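Local coordinates for ribosome-inactivating protein (Lychnis chalcedonica, PDB 2G5X) that is a plant protein of the ribosome-inactivating family, at residues E178-V181 against I182-M186. Sequence-based numbering, arbitrary orientation.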
loop_
_atom_site.group_PDB
_atom_site.type_symbol
_atom_site.label_atom_id
_atom_site.label_comp_id
_atom_site.label_asym_id
_atom_site.label_seq_id
_atom_site.Cartn_x
_atom_site.Cartn_y
_atom_site.Cartn_z
ATOM N N GLU A 178 7.717 -7.365 -5.854
ATOM C CA GLU A 178 6.629 -8.331 -5.877
ATOM C C GLU A 178 7.284 -9.711 -5.845
ATOM O O GLU A 178 6.874 -10.592 -5.087
ATOM C CB GLU A 178 5.803 -8.188 -7.165
ATOM C CG GLU A 178 4.897 -9.385 -7.436
ATOM C CD GLU A 178 4.160 -9.299 -8.764
ATOM O OE1 GLU A 178 4.447 -8.389 -9.568
ATOM O OE2 GLU A 178 3.290 -10.158 -9.007
ATOM N N ASP A 179 8.323 -9.884 -6.661
ATOM C CA ASP A 179 9.027 -11.158 -6.739
ATOM C C ASP A 179 9.640 -11.556 -5.397
ATOM O O ASP A 179 9.645 -12.733 -5.037
ATOM C CB ASP A 179 10.116 -11.097 -7.813
ATOM C CG ASP A 179 9.608 -11.523 -9.174
ATOM O OD1 ASP A 179 10.394 -11.480 -10.149
ATOM O OD2 ASP A 179 8.422 -11.891 -9.271
ATOM N N GLN A 180 10.155 -10.583 -4.653
ATOM C CA GLN A 180 10.735 -10.887 -3.350
ATOM C C GLN A 180 9.651 -11.389 -2.390
ATOM O O GLN A 180 9.876 -12.326 -1.625
ATOM C CB GLN A 180 11.429 -9.651 -2.768
ATOM C CG GLN A 180 12.675 -9.227 -3.539
ATOM C CD GLN A 180 13.776 -10.275 -3.489
ATOM O OE1 GLN A 180 14.311 -10.685 -4.522
ATOM N NE2 GLN A 180 14.121 -10.711 -2.285
ATOM N N VAL A 181 8.471 -10.776 -2.435
ATOM C CA VAL A 181 7.380 -11.195 -1.558
ATOM C C VAL A 181 6.898 -12.600 -1.924
ATOM O O VAL A 181 6.645 -13.430 -1.049
ATOM C CB VAL A 181 6.192 -10.205 -1.627
ATOM C CG1 VAL A 181 5.032 -10.710 -0.769
ATOM C CG2 VAL A 181 6.642 -8.838 -1.146
ATOM N N ILE A 182 6.777 -12.865 -3.220
ATOM C CA ILE A 182 6.333 -14.177 -3.675
ATOM C C ILE A 182 7.285 -15.284 -3.223
ATOM O O ILE A 182 6.846 -16.337 -2.752
ATOM C CB ILE A 182 6.241 -14.236 -5.215
ATOM C CG1 ILE A 182 5.117 -13.328 -5.708
ATOM C CG2 ILE A 182 6.015 -15.672 -5.669
ATOM C CD1 ILE A 182 5.093 -13.155 -7.214
ATOM N N ASN A 183 8.584 -15.040 -3.356
ATOM C CA ASN A 183 9.584 -16.042 -3.000
ATOM C C ASN A 183 9.969 -16.150 -1.529
ATOM O O ASN A 183 10.357 -17.229 -1.075
ATOM C CB ASN A 183 10.870 -15.828 -3.814
ATOM C CG ASN A 183 10.687 -16.114 -5.292
ATOM O OD1 ASN A 183 10.424 -15.211 -6.092
ATOM N ND2 ASN A 183 10.825 -17.377 -5.665
ATOM N N ARG A 184 9.852 -15.054 -0.786
ATOM C CA ARG A 184 10.263 -15.046 0.615
ATOM C C ARG A 184 9.197 -14.690 1.647
ATOM O O ARG A 184 9.432 -14.842 2.849
ATOM C CB ARG A 184 11.434 -14.072 0.785
ATOM C CG ARG A 184 12.578 -14.273 -0.202
ATOM C CD ARG A 184 13.478 -13.045 -0.261
ATOM N NE ARG A 184 14.114 -12.746 1.020
ATOM C CZ ARG A 184 14.842 -11.656 1.252
ATOM N NH1 ARG A 184 15.023 -10.763 0.288
ATOM N NH2 ARG A 184 15.388 -11.457 2.443
ATOM N N GLY A 185 8.036 -14.220 1.202
ATOM C CA GLY A 185 7.025 -13.812 2.163
ATOM C C GLY A 185 5.671 -14.488 2.160
ATOM O O GLY A 185 4.740 -13.986 2.790
ATOM N N MET A 186 5.549 -15.615 1.470
ATOM C CA MET A 186 4.279 -16.331 1.426
ATOM C C MET A 186 4.142 -17.283 2.613
ATOM O O MET A 186 3.099 -17.323 3.269
ATOM C CB MET A 186 4.150 -17.116 0.114
ATOM C CG MET A 186 3.835 -16.267 -1.117
ATOM S SD MET A 186 2.233 -15.400 -1.047
ATOM C CE MET A 186 2.776 -13.739 -0.672
#
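Glu178 and Ile182, one helical turn apart, run side by side and point the same way. With CG turned away from the backbone N (chi1 165°) and the chain extended beyond it, Glu178 lays its methylenes alongside the isoleucine; CG comes 3.8 Å from Ile182 CD1. A long acidic chain suits this buried place, since its apolar stem packs while its carboxylate forms salt bridges with Lys175 and Arg21 and a hydrogen bond with Ser14. On another flank, at least partly exposed and suited to long polar chains, Gln180 and Arg184 also extend in one direction; the end of the Gln180 side chain comes to the edge of the guanidinium, the two planes 79° apart. The helix ends just after Arg184. The bond from Ile182 N to Glu178 O (2.9 Å) is fairly straight, whereas that from Gly185 N to Val181 O (2.8 Å) bends to 143° at the hydrogen. Gly185, the first residue to leave helical geometry, has no side chain to press on the nearby Val181 O. Past this turn, Met186, its flexible thioether chain bent twice, crosses the compact Val181 and brings CE 3.8 Å from Val181 CG1. Helix 175-184 packs against helix 10-25, where Glu178 touches Leu17, Val181 Tyr13 and Ile182 Ser10.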